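PDB 1A1X: protein p13 MTCP-1 from Homo sapiens, which binds the PH domains of the kinases AKT1 and AKT2, but not AKT3, and enhances their phosphorylation and activation. Local coordinates for residues W15-Q18 with Y22-E25; E75-Y78 with R84-Q87. All blocks are in the same frame, centred on the assembly; numbering follows the deposited sequence.

Interaction 1. Residues W15-Q18 with Y22-E25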
ATOM      1  N   TRP A  15       9.858  15.609  11.653  1.00 17.72           N
ATOM      2  CA  TRP A  15       9.898  16.023  13.046  1.00 14.75           C
ATOM      3  C   TRP A  15       8.474  16.310  13.491  1.00 12.21           C
ATOM      4  O   TRP A  15       7.762  17.065  12.841  1.00 13.12           O
ATOM      5  CB  TRP A  15      10.733  17.300  13.225  1.00 21.09           C
ATOM      6  CG  TRP A  15      12.224  17.179  13.013  1.00 31.43           C
ATOM      7  CD1 TRP A  15      12.936  17.647  11.948  1.00 38.00           C
ATOM      8  CD2 TRP A  15      13.188  16.653  13.934  1.00 38.37           C
ATOM      9  NE1 TRP A  15      14.282  17.459  12.153  1.00 40.79           N
ATOM     10  CE2 TRP A  15      14.463  16.850  13.364  1.00 40.40           C
ATOM     11  CE3 TRP A  15      13.098  16.038  15.192  1.00 45.21           C
ATOM     12  CZ2 TRP A  15      15.645  16.456  14.009  1.00 48.64           C
ATOM     13  CZ3 TRP A  15      14.279  15.645  15.838  1.00 48.47           C
ATOM     14  CH2 TRP A  15      15.530  15.858  15.243  1.00 50.70           C
ATOM     15  N   VAL A  16       8.075  15.722  14.615  1.00  9.84           N
ATOM     16  CA  VAL A  16       6.741  15.912  15.167  1.00  9.61           C
ATOM     17  C   VAL A  16       6.521  17.367  15.602  1.00 11.80           C
ATOM     18  O   VAL A  16       7.467  18.072  15.993  1.00 11.41           O
ATOM     19  CB  VAL A  16       6.519  14.961  16.384  1.00  9.84           C
ATOM     20  CG1 VAL A  16       7.353  15.401  17.574  1.00 11.99           C
ATOM     21  CG2 VAL A  16       5.062  14.879  16.747  1.00 13.17           C
ATOM     22  N   HIS A  17       5.290  17.841  15.444  1.00 11.23           N
ATOM     23  CA  HIS A  17       4.938  19.193  15.869  1.00 12.50           C
ATOM     24  C   HIS A  17       3.888  19.042  16.954  1.00 11.56           C
ATOM     25  O   HIS A  17       4.025  19.547  18.075  1.00 15.66           O
ATOM     26  CB  HIS A  17       4.367  20.012  14.721  1.00  8.81           C
ATOM     27  CG  HIS A  17       4.135  21.439  15.084  1.00 12.32           C
ATOM     28  ND1 HIS A  17       5.160  22.355  15.166  1.00 16.44           N
ATOM     29  CD2 HIS A  17       3.017  22.089  15.473  1.00 12.87           C
ATOM     30  CE1 HIS A  17       4.683  23.508  15.594  1.00 16.27           C
ATOM     31  NE2 HIS A  17       3.384  23.372  15.789  1.00 18.21           N
ATOM     32  N   GLN A  18       2.849  18.305  16.595  1.00 14.35           N
ATOM     33  CA  GLN A  18       1.743  17.993  17.467  1.00 15.00           C
ATOM     34  C   GLN A  18       1.534  16.504  17.235  1.00 14.65           C
ATOM     35  O   GLN A  18       1.966  15.974  16.208  1.00 15.16           O
ATOM     36  CB  GLN A  18       0.521  18.778  17.019  1.00 25.19           C
ATOM     37  CG  GLN A  18      -0.641  18.708  17.956  1.00 37.43           C
ATOM     38  CD  GLN A  18      -1.816  19.506  17.450  1.00 42.68           C
ATOM     39  OE1 GLN A  18      -2.477  19.111  16.484  1.00 45.28           O
ATOM     40  NE2 GLN A  18      -2.088  20.641  18.098  1.00 41.38           N
ATOM     41  N   TYR A  22       3.576  15.905  11.555  1.00 10.11           N
ATOM     42  CA  TYR A  22       5.004  16.049  11.381  1.00 11.86           C
ATOM     43  C   TYR A  22       5.336  17.089  10.328  1.00 14.44           C
ATOM     44  O   TYR A  22       4.476  17.520   9.567  1.00 17.52           O
ATOM     45  CB  TYR A  22       5.594  14.700  10.947  1.00  8.92           C
ATOM     46  CG  TYR A  22       5.498  13.619  12.006  1.00  8.62           C
ATOM     47  CD1 TYR A  22       4.284  12.984  12.282  1.00 10.70           C
ATOM     48  CD2 TYR A  22       6.612  13.259  12.757  1.00  6.29           C
ATOM     49  CE1 TYR A  22       4.191  12.022  13.288  1.00 13.66           C
ATOM     50  CE2 TYR A  22       6.532  12.304  13.760  1.00  6.68           C
ATOM     51  CZ  TYR A  22       5.323  11.692  14.022  1.00  8.01           C
ATOM     52  OH  TYR A  22       5.247  10.756  15.022  1.00 14.82           O
ATOM     53  N   ARG A  23       6.604  17.475  10.283  1.00 16.60           N
ATOM     54  CA  ARG A  23       7.103  18.425   9.291  1.00 18.95           C
ATOM     55  C   ARG A  23       8.423  17.894   8.731  1.00 15.47           C
ATOM     56  O   ARG A  23       9.251  17.381   9.483  1.00 14.40           O
ATOM     57  CB  ARG A  23       7.307  19.808   9.906  1.00 21.56           C
ATOM     58  CG  ARG A  23       6.023  20.574  10.123  1.00 33.66           C
ATOM     59  CD  ARG A  23       6.307  22.044  10.327  1.00 36.15           C
ATOM     60  NE  ARG A  23       7.118  22.267  11.516  1.00 38.83           N
ATOM     61  CZ  ARG A  23       7.120  23.396  12.216  1.00 45.05           C
ATOM     62  NH1 ARG A  23       6.349  24.415  11.845  1.00 46.49           N
ATOM     63  NH2 ARG A  23       7.883  23.500  13.298  1.00 46.39           N
ATOM     64  N   ASP A  24       8.607  17.983   7.416  1.00 15.56           N
ATOM     65  CA  ASP A  24       9.835  17.494   6.794  1.00 15.72           C
ATOM     66  C   ASP A  24      10.849  18.616   6.612  1.00 14.47           C
ATOM     67  O   ASP A  24      10.641  19.729   7.090  1.00 14.11           O
ATOM     68  CB  ASP A  24       9.544  16.777   5.459  1.00 14.43           C
ATOM     69  CG  ASP A  24       8.861  17.671   4.426  1.00 15.26           C
ATOM     70  OD1 ASP A  24       8.979  18.901   4.501  1.00 11.84           O
ATOM     71  OD2 ASP A  24       8.204  17.138   3.517  1.00 18.06           O
ATOM     72  N   GLU A  25      11.936  18.321   5.917  1.00 14.92           N
ATOM     73  CA  GLU A  25      12.988  19.304   5.675  1.00 17.73           C
ATOM     74  C   GLU A  25      12.543  20.554   4.898  1.00 20.50           C
ATOM     75  O   GLU A  25      13.255  21.556   4.881  1.00 22.81           O
ATOM     76  CB  GLU A  25      14.151  18.646   4.941  1.00 18.41           C
ATOM     77  CG  GLU A  25      13.784  18.081   3.566  1.00 19.84           C
ATOM     78  CD  GLU A  25      13.457  16.601   3.596  1.00 21.17           C
ATOM     79  OE1 GLU A  25      12.909  16.117   4.613  1.00 16.47           O
ATOM     80  OE2 GLU A  25      13.752  15.923   2.590  1.00 18.38           O
TER
HETATM   81  O   HOH W   1       8.356  19.890  13.485  1.00 46.65           O

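Interaction 2. Residues E75-Y78 with R84-Q87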
ATOM      1  N   GLU A  75      18.356   1.379   2.744  1.00 30.64           N
ATOM      2  CA  GLU A  75      17.477   0.236   2.479  1.00 31.65           C
ATOM      3  C   GLU A  75      15.997   0.586   2.644  1.00 28.27           C
ATOM      4  O   GLU A  75      15.202  -0.223   3.128  1.00 29.39           O
ATOM      5  CB  GLU A  75      17.834  -0.953   3.387  1.00 37.57           C
ATOM      6  CG  GLU A  75      19.302  -1.355   3.374  1.00 43.26           C
ATOM      7  CD  GLU A  75      19.774  -1.764   2.000  1.00 50.20           C
ATOM      8  OE1 GLU A  75      19.178  -2.696   1.422  1.00 53.62           O
ATOM      9  OE2 GLU A  75      20.737  -1.153   1.492  1.00 54.09           O
ATOM     10  N   GLU A  76      15.634   1.795   2.230  1.00 24.07           N
ATOM     11  CA  GLU A  76      14.263   2.276   2.305  1.00 24.29           C
ATOM     12  C   GLU A  76      13.538   2.009   3.607  1.00 20.63           C
ATOM     13  O   GLU A  76      12.607   1.211   3.684  1.00 18.08           O
ATOM     14  CB  GLU A  76      13.444   1.785   1.111  1.00 32.67           C
ATOM     15  CG  GLU A  76      13.851   2.465  -0.194  1.00 44.16           C
ATOM     16  CD  GLU A  76      14.009   3.982  -0.041  1.00 51.92           C
ATOM     17  OE1 GLU A  76      13.004   4.711  -0.215  1.00 56.04           O
ATOM     18  OE2 GLU A  76      15.137   4.446   0.261  1.00 52.76           O
ATOM     19  N   ARG A  77      13.994   2.693   4.638  1.00 18.61           N
ATOM     20  CA  ARG A  77      13.399   2.593   5.952  1.00 17.16           C
ATOM     21  C   ARG A  77      13.809   3.808   6.758  1.00 15.52           C
ATOM     22  O   ARG A  77      14.669   4.579   6.333  1.00 18.04           O
ATOM     23  CB  ARG A  77      13.791   1.282   6.642  1.00 17.74           C
ATOM     24  CG  ARG A  77      15.243   0.978   6.633  1.00 24.36           C
ATOM     25  CD  ARG A  77      15.464  -0.522   6.699  1.00 29.77           C
ATOM     26  NE  ARG A  77      16.880  -0.806   6.897  1.00 36.45           N
ATOM     27  CZ  ARG A  77      17.358  -1.945   7.384  1.00 41.91           C
ATOM     28  NH1 ARG A  77      16.531  -2.932   7.720  1.00 41.81           N
ATOM     29  NH2 ARG A  77      18.661  -2.064   7.604  1.00 42.87           N
ATOM     30  N   TYR A  78      13.114   4.031   7.868  1.00 14.26           N
ATOM     31  CA  TYR A  78      13.390   5.167   8.735  1.00 12.21           C
ATOM     32  C   TYR A  78      13.817   4.713  10.111  1.00 12.38           C
ATOM     33  O   TYR A  78      13.333   3.700  10.617  1.00 13.31           O
ATOM     34  CB  TYR A  78      12.142   6.028   8.902  1.00 11.37           C
ATOM     35  CG  TYR A  78      11.802   6.902   7.723  1.00 13.61           C
ATOM     36  CD1 TYR A  78      12.314   8.194   7.621  1.00 11.56           C
ATOM     37  CD2 TYR A  78      10.951   6.447   6.721  1.00 10.08           C
ATOM     38  CE1 TYR A  78      11.985   9.014   6.548  1.00 13.82           C
ATOM     39  CE2 TYR A  78      10.617   7.256   5.649  1.00 13.45           C
ATOM     40  CZ  TYR A  78      11.136   8.536   5.565  1.00 16.37           C
ATOM     41  OH  TYR A  78      10.814   9.329   4.487  1.00 15.20           O
ATOM     42  N   ARG A  84      14.685   2.566  16.617  1.00 16.34           N
ATOM     43  CA  ARG A  84      13.897   1.523  15.976  1.00 15.27           C
ATOM     44  C   ARG A  84      13.791   1.808  14.487  1.00 14.93           C
ATOM     45  O   ARG A  84      13.853   2.962  14.070  1.00 12.68           O
ATOM     46  CB  ARG A  84      12.512   1.456  16.591  1.00 17.72           C
ATOM     47  CG  ARG A  84      12.543   1.185  18.062  1.00 25.25           C
ATOM     48  CD  ARG A  84      11.162   1.311  18.651  1.00 34.69           C
ATOM     49  NE  ARG A  84      11.175   1.152  20.103  1.00 42.42           N
ATOM     50  CZ  ARG A  84      10.406   1.848  20.933  1.00 45.31           C
ATOM     51  NH1 ARG A  84       9.561   2.754  20.451  1.00 47.22           N
ATOM     52  NH2 ARG A  84      10.479   1.638  22.243  1.00 47.36           N
ATOM     53  N   LEU A  85      13.649   0.748  13.695  1.00 14.33           N
ATOM     54  CA  LEU A  85      13.543   0.851  12.243  1.00 17.03           C
ATOM     55  C   LEU A  85      12.123   0.648  11.757  1.00 15.42           C
ATOM     56  O   LEU A  85      11.391  -0.197  12.269  1.00 15.71           O
ATOM     57  CB  LEU A  85      14.463  -0.160  11.559  1.00 20.80           C
ATOM     58  CG  LEU A  85      15.867   0.291  11.151  1.00 24.06           C
ATOM     59  CD1 LEU A  85      16.519   1.082  12.257  1.00 25.84           C
ATOM     60  CD2 LEU A  85      16.703  -0.920  10.794  1.00 31.93           C
ATOM     61  N   TRP A  86      11.739   1.458  10.778  1.00 14.08           N
ATOM     62  CA  TRP A  86      10.414   1.404  10.180  1.00 10.66           C
ATOM     63  C   TRP A  86      10.604   1.163   8.693  1.00 12.64           C
ATOM     64  O   TRP A  86      11.243   1.957   8.015  1.00 13.85           O
ATOM     65  CB  TRP A  86       9.670   2.723  10.385  1.00  7.24           C
ATOM     66  CG  TRP A  86       9.376   3.041  11.815  1.00  9.74           C
ATOM     67  CD1 TRP A  86      10.284   3.373  12.783  1.00 10.12           C
ATOM     68  CD2 TRP A  86       8.087   3.089  12.440  1.00  8.32           C
ATOM     69  NE1 TRP A  86       9.640   3.625  13.966  1.00 12.02           N
ATOM     70  CE2 TRP A  86       8.292   3.460  13.789  1.00  8.47           C
ATOM     71  CE3 TRP A  86       6.777   2.860  11.992  1.00  9.41           C
ATOM     72  CZ2 TRP A  86       7.236   3.606  14.700  1.00 11.95           C
ATOM     73  CZ3 TRP A  86       5.726   3.009  12.894  1.00  8.69           C
ATOM     74  CH2 TRP A  86       5.963   3.378  14.233  1.00 15.01           C
ATOM     75  N   GLN A  87      10.070   0.056   8.199  1.00 11.88           N
ATOM     76  CA  GLN A  87      10.191  -0.299   6.792  1.00 11.39           C
ATOM     77  C   GLN A  87       9.219   0.495   5.931  1.00 12.00           C
ATOM     78  O   GLN A  87       8.049   0.613   6.278  1.00 11.24           O
ATOM     79  CB  GLN A  87       9.891  -1.796   6.617  1.00 14.49           C
ATOM     80  CG  GLN A  87      10.031  -2.308   5.190  1.00 18.40           C
ATOM     81  CD  GLN A  87      11.470  -2.276   4.700  1.00 23.31           C
ATOM     82  OE1 GLN A  87      12.354  -2.888   5.306  1.00 27.67           O
ATOM     83  NE2 GLN A  87      11.714  -1.565   3.601  1.00 26.80           N
TER
HETATM   84  O   HOH W   2      14.169  -2.819   2.184  1.00 47.68           O

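Interaction 1. Residues W15-Q18 with Y22-E25
Trp15 and Arg23 form an antiparallel hydrogen-bonded pair in the beta hairpin of strands 13-16 and 21-24, the first two strands of the eight-stranded TCL1-family barrel. Trp15 N donates to Arg23 O at 2.9 Å in a nearly straight bond (N-H...O 173°), and Arg23 N returns one to Trp15 O at 2.8 Å. That second carbonyl has further company: Tyr22 CA makes a bent CA-H...O contact with Trp15 O at 3.3 Å, and a water donates to it. The same water accepts weakly from Arg23 NE, a loose bridge between the strands.

On the face of the sheet that carries Val16 and Tyr22, a non-hydrogen-bonded pair, the contact is apolar. Val16 CG2, anti to its own backbone N, lies over one face of the tyrosine ring toward the rim, and Val16 CB comes within 3.7 Å of Tyr22 CE2. The ring also meets Trp70, while its hydroxyl is hydrogen-bonded to Pro67 O; together these two partners hold the end of the side chain in place.

At the turn end His17 and Gln18 both face Ile21, a classic beta bulge, and the strand direction changes at His17. The imidazole is held by a hydrogen bond from NE2 to Gly53 O. Its other nitrogen sits over one face of the Arg23 guanidinium, the two planes 60° apart; at 3.5 Å His17 ND1 and Arg23 NH2 are close, but the angle is too poor for a hydrogen bond.

Interaction 2. Residues E75-Y78 with R84-Q87
Tyr78 and Trp86 face each other as an antiparallel hydrogen-bonded pair: Tyr78 N donates to Trp86 O and Trp86 N to Tyr78 O, each at 2.8 Å and with the donor in the carbonyl plane. Leu85 adds a CA-H...O contact, its CA 3.3 Å from Tyr78 O. The next pair, Arg77 with Gln87, is non-hydrogen-bonded. On its face of the sheet, Arg77 runs extended from CG to NE and lays its guanidinium flat against Leu85, whose CD2 stands over the centre of the group, 3.6 Å from Arg77 CZ; NE is held by Pro74 O. With an alanine here, Leu85 CD2 would probably lose the flat group against it and Pro74 O its side-chain donor. A bend at its second torsion (67°) brings Gln87 NE2 to 3.1 Å from a water oxygen, and the water donates in turn to Glu75 O. On the other face, Tyr78 and Trp86 meet at their CB atoms and then diverge: the tyrosine hydroxyl bonds to Pro11 O, the indole NE1 to Asp80 OD2. Tyr78 and Trp86 thus occupy the buried face, and Arg77 and Gln87 the more exposed one, of the hairpin of strands 77-80 and 85-94 in the closed antiparallel barrel.

How the interactions relate
Interactions 1 and 2 are two hairpins of one closed antiparallel barrel, following each other along the chain and lying on opposite sides of its centre. Their centres are about 17 Å apart and their nearest atoms about 7 Å, so they do not touch directly. Trp70 of strand 69-73 connects them: its ring meets Tyr22 of interaction 1 and stands edge-to-face with Trp86 of interaction 2. Pro67 provides a second link, accepting from the Tyr22 hydroxyl and packing against the Trp86 side chain. The buried aromatics of 22-25 and 84-87 therefore share two neighbours, one on strand 69-73 and one in the loop before it. Of the two, interaction 2 alone reaches the second subunit, where Gln87 packs on Ala3 of that chain.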